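Local coordinates for protein insulinase family protease (Yersinia pestis, PDB 3GO9) that is of unknown function but belongs to the insulinase (M16) family of zinc peptidases, and whether it cleaves peptides is uncertain, at residues G29-A41 against I225-K237. Numbering follows the deposited sequence. Where two conformers were deposited one is given.
Sequences GKLDNGFSWQLLA and IAAQISKAFSELK
Phe35 lays its ring over that of Phe233 in an offset stack, the centroids 4.4 Å apart and the planes only 9° from parallel. The offset slides Phe233 CB over the middle of the Phe35 ring, a CH-pi contact at 3.7 Å from CB to the ring centroid, while Phe35 CZ rides above the Phe233 ring near its rim. With CG anti to the backbone N (chi1 -172°), Phe35, just before strand 36-41, turns its ring toward Phe233, and Leu236 CD1, from the turn Phe233-Leu236, meets Phe35 CD1 obliquely at 3.8 Å.

Beside the stack, the type I turn from Leu31 to Gly34 is tied to the chain leaving the helix. Asn33 ND2 gives one hydrogen to Phe233 O and the other to Leu236 O, each at 3.0 Å. Both acceptors lie close to the Asn33 amide plane, and OD1 of the same amide takes the backbone N of Phe35 in an Asx turn, so three bonds fix the rotation of this group. A water donates to Ser234 O and accepts a weak bond from Asn33 N. Leu31 spreads its methyls over the backbone here, CD1 against the Phe233–Ser234 peptide and CD2 against Ser230.

Along the hairpin the contact turns wholly apolar: Ile229 CG2 lies 3.8 Å from Trp37 CD1, Ala226 CB touches the six-membered part of the indole, and Leu39 CD2 is tight against Ile225 CG2 (3.5 Å).

The axis of 225-233 passes 10.4 Å from that of strand 36-41 and runs roughly antiparallel to it (158°). Helix 222-233 packs on one face of the mixed sheet in which that strand sits between 26-30 and 212-218; side chains of helix 125-140 touch Phe233 and Leu236.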
# COMPACT_ATOMS: atom_id res chain seq x y z
N GLY A 29 -9.46 -16.27 -12.26
CA GLY A 29 -10.62 -17.14 -12.29
C GLY A 29 -11.42 -17.02 -11.01
O GLY A 29 -11.00 -16.36 -10.04
N LYS A 30 -12.59 -17.65 -11.03
CA LYS A 30 -13.51 -17.67 -9.90
C LYS A 30 -14.04 -19.10 -9.78
O LYS A 30 -14.39 -19.71 -10.78
CB LYS A 30 -14.70 -16.69 -10.05
CG LYS A 30 -14.42 -15.33 -9.58
CD LYS A 30 -15.66 -14.44 -9.50
CE LYS A 30 -15.23 -12.97 -9.52
NZ LYS A 30 -14.60 -12.50 -8.25
N LEU A 31 -14.12 -19.62 -8.57
CA LEU A 31 -14.69 -20.92 -8.35
C LEU A 31 -16.19 -20.73 -8.15
O LEU A 31 -16.68 -19.64 -7.98
CB LEU A 31 -14.07 -21.62 -7.14
CG LEU A 31 -12.52 -21.71 -7.10
CD1 LEU A 31 -12.00 -22.49 -5.90
CD2 LEU A 31 -11.99 -22.35 -8.40
N ASP A 32 -16.93 -21.83 -8.20
CA ASP A 32 -18.37 -21.69 -8.12
C ASP A 32 -18.89 -21.13 -6.79
O ASP A 32 -19.99 -20.58 -6.73
CB ASP A 32 -19.03 -23.01 -8.43
CG ASP A 32 -18.89 -23.40 -9.91
OD1 ASP A 32 -18.62 -22.53 -10.79
OD2 ASP A 32 -19.10 -24.60 -10.17
N ASN A 33 -18.10 -21.28 -5.73
CA ASN A 33 -18.43 -20.71 -4.40
C ASN A 33 -18.02 -19.25 -4.22
O ASN A 33 -18.17 -18.66 -3.11
CB ASN A 33 -17.80 -21.57 -3.29
CG ASN A 33 -16.30 -21.58 -3.34
OD1 ASN A 33 -15.69 -20.88 -4.17
ND2 ASN A 33 -15.70 -22.34 -2.46
N GLY A 34 -17.55 -18.64 -5.29
CA GLY A 34 -17.14 -17.24 -5.33
C GLY A 34 -15.69 -16.95 -4.97
O GLY A 34 -15.26 -15.77 -5.00
N PHE A 35 -14.95 -17.99 -4.63
CA PHE A 35 -13.50 -17.85 -4.37
C PHE A 35 -12.78 -17.34 -5.62
O PHE A 35 -13.04 -17.80 -6.71
CB PHE A 35 -12.95 -19.18 -3.95
CG PHE A 35 -11.52 -19.13 -3.47
CD1 PHE A 35 -11.26 -18.95 -2.13
CD2 PHE A 35 -10.47 -19.28 -4.36
CE1 PHE A 35 -9.96 -18.92 -1.67
CE2 PHE A 35 -9.13 -19.25 -3.90
CZ PHE A 35 -8.88 -19.08 -2.55
N SER A 36 -11.92 -16.32 -5.47
CA SER A 36 -11.23 -15.70 -6.61
C SER A 36 -9.77 -16.04 -6.58
O SER A 36 -9.19 -16.18 -5.50
CB SER A 36 -11.38 -14.18 -6.55
OG SER A 36 -12.76 -13.81 -6.69
N TRP A 37 -9.18 -16.17 -7.76
CA TRP A 37 -7.73 -16.40 -7.82
C TRP A 37 -7.13 -15.62 -8.99
O TRP A 37 -7.82 -15.36 -9.99
CB TRP A 37 -7.38 -17.88 -7.91
CG TRP A 37 -7.97 -18.63 -9.04
CD1 TRP A 37 -9.17 -19.32 -9.03
CD2 TRP A 37 -7.43 -18.80 -10.36
NE1 TRP A 37 -9.40 -19.90 -10.26
CE2 TRP A 37 -8.34 -19.62 -11.09
CE3 TRP A 37 -6.26 -18.38 -10.98
CZ2 TRP A 37 -8.12 -20.00 -12.43
CZ3 TRP A 37 -6.03 -18.76 -12.33
CH2 TRP A 37 -6.97 -19.55 -13.04
N GLN A 38 -5.84 -15.29 -8.83
CA GLN A 38 -5.12 -14.55 -9.83
C GLN A 38 -3.71 -15.11 -9.88
O GLN A 38 -3.09 -15.29 -8.86
CB GLN A 38 -5.09 -13.07 -9.52
CG GLN A 38 -6.42 -12.39 -9.33
CD GLN A 38 -6.34 -10.88 -9.22
OE1 GLN A 38 -5.33 -10.23 -9.57
NE2 GLN A 38 -7.41 -10.30 -8.70
N LEU A 39 -3.21 -15.38 -11.09
CA LEU A 39 -1.92 -16.00 -11.26
C LEU A 39 -1.09 -15.20 -12.29
O LEU A 39 -1.56 -14.87 -13.40
CB LEU A 39 -2.13 -17.43 -11.77
CG LEU A 39 -0.96 -18.18 -12.32
CD1 LEU A 39 0.17 -18.27 -11.30
CD2 LEU A 39 -1.50 -19.57 -12.73
N LEU A 40 0.14 -14.91 -11.94
CA LEU A 40 1.09 -14.32 -12.82
C LEU A 40 2.24 -15.31 -13.02
O LEU A 40 3.07 -15.46 -12.14
CB LEU A 40 1.65 -13.00 -12.24
CG LEU A 40 2.63 -12.25 -13.17
CD1 LEU A 40 1.98 -11.86 -14.50
CD2 LEU A 40 3.31 -11.02 -12.51
N ALA A 41 2.28 -16.00 -14.16
CA ALA A 41 3.44 -16.85 -14.45
C ALA A 41 4.64 -15.97 -14.84
O ALA A 41 4.49 -15.03 -15.65
CB ALA A 41 3.09 -17.83 -15.61
N ILE A 225 -1.51 -25.59 -11.59
CA ILE A 225 -1.80 -24.85 -10.38
C ILE A 225 -3.27 -24.40 -10.36
O ILE A 225 -3.87 -24.41 -9.28
CB ILE A 225 -0.77 -23.70 -10.16
CG1 ILE A 225 -0.64 -23.41 -8.66
CG2 ILE A 225 -1.12 -22.55 -11.03
CD1 ILE A 225 0.03 -22.08 -8.29
N ALA A 226 -3.85 -24.04 -11.51
CA ALA A 226 -5.29 -23.71 -11.56
C ALA A 226 -6.05 -24.92 -11.04
O ALA A 226 -6.97 -24.76 -10.24
CB ALA A 226 -5.77 -23.33 -12.97
N ALA A 227 -5.69 -26.12 -11.50
CA ALA A 227 -6.39 -27.30 -11.03
C ALA A 227 -6.20 -27.55 -9.55
O ALA A 227 -7.13 -27.91 -8.88
CB ALA A 227 -6.02 -28.54 -11.86
N GLN A 228 -5.00 -27.28 -9.03
CA GLN A 228 -4.76 -27.46 -7.65
C GLN A 228 -5.53 -26.46 -6.81
O GLN A 228 -5.96 -26.76 -5.69
CB GLN A 228 -3.29 -27.24 -7.39
CG GLN A 228 -2.45 -28.37 -7.81
CD GLN A 228 -1.02 -28.03 -7.48
OE1 GLN A 228 -0.42 -27.27 -8.18
NE2 GLN A 228 -0.53 -28.50 -6.32
N ILE A 229 -5.58 -25.23 -7.30
CA ILE A 229 -6.36 -24.19 -6.57
C ILE A 229 -7.83 -24.60 -6.50
O ILE A 229 -8.46 -24.51 -5.44
CB ILE A 229 -6.20 -22.82 -7.23
CG1 ILE A 229 -4.78 -22.28 -6.98
CG2 ILE A 229 -7.33 -21.82 -6.80
CD1 ILE A 229 -4.42 -21.13 -7.93
N SER A 230 -8.39 -25.04 -7.60
CA SER A 230 -9.79 -25.52 -7.58
C SER A 230 -10.02 -26.64 -6.59
O SER A 230 -10.97 -26.62 -5.80
CB SER A 230 -10.18 -25.98 -8.97
OG SER A 230 -11.56 -26.28 -8.99
N LYS A 231 -9.14 -27.60 -6.57
CA LYS A 231 -9.29 -28.75 -5.67
C LYS A 231 -9.11 -28.36 -4.20
O LYS A 231 -9.76 -28.93 -3.34
CB LYS A 231 -8.32 -29.87 -6.05
CG LYS A 231 -8.48 -30.39 -7.50
CD LYS A 231 -7.62 -31.62 -7.78
CE LYS A 231 -7.90 -32.23 -9.15
NZ LYS A 231 -7.31 -31.50 -10.26
N ALA A 232 -8.26 -27.37 -3.91
CA ALA A 232 -8.02 -26.89 -2.55
C ALA A 232 -9.15 -26.07 -2.00
O ALA A 232 -9.44 -26.19 -0.81
CB ALA A 232 -6.70 -26.14 -2.45
N PHE A 233 -9.75 -25.21 -2.83
CA PHE A 233 -10.63 -24.17 -2.32
C PHE A 233 -12.10 -24.28 -2.74
O PHE A 233 -12.89 -23.45 -2.32
CB PHE A 233 -10.10 -22.78 -2.68
CG PHE A 233 -8.73 -22.46 -2.06
CD1 PHE A 233 -7.60 -22.57 -2.82
CD2 PHE A 233 -8.62 -22.16 -0.71
CE1 PHE A 233 -6.37 -22.32 -2.27
CE2 PHE A 233 -7.37 -21.87 -0.16
CZ PHE A 233 -6.27 -21.95 -0.95
N SER A 234 -12.44 -25.23 -3.60
CA SER A 234 -13.81 -25.25 -4.13
C SER A 234 -14.86 -25.74 -3.12
O SER A 234 -16.07 -25.53 -3.35
CB SER A 234 -13.89 -26.06 -5.43
OG SER A 234 -13.57 -27.43 -5.18
N GLU A 235 -14.41 -26.35 -2.05
CA GLU A 235 -15.30 -26.90 -1.05
C GLU A 235 -15.65 -25.88 0.05
O GLU A 235 -16.58 -26.11 0.85
CB GLU A 235 -14.70 -28.24 -0.56
CG GLU A 235 -15.41 -28.94 0.56
CD GLU A 235 -16.82 -29.33 0.27
OE1 GLU A 235 -17.15 -29.69 -0.89
OE2 GLU A 235 -17.54 -29.26 1.27
N LEU A 236 -15.02 -24.68 0.07
CA LEU A 236 -15.33 -23.67 1.07
C LEU A 236 -16.79 -23.28 0.94
O LEU A 236 -17.33 -23.29 -0.16
CB LEU A 236 -14.47 -22.44 0.87
CG LEU A 236 -12.96 -22.67 1.01
CD1 LEU A 236 -12.25 -21.37 0.69
CD2 LEU A 236 -12.65 -23.14 2.43
N LYS A 237 -17.39 -23.00 2.09
CA LYS A 237 -18.83 -22.67 2.16
C LYS A 237 -19.07 -21.28 2.78
O LYS A 237 -18.26 -20.70 3.47
CB LYS A 237 -19.55 -23.72 3.03
CG LYS A 237 -19.74 -25.06 2.39
CD LYS A 237 -19.86 -26.19 3.42
CE LYS A 237 -18.53 -26.51 4.07
NZ LYS A 237 -17.61 -27.28 3.18
O HOH W 1 -16.91 -24.11 -5.55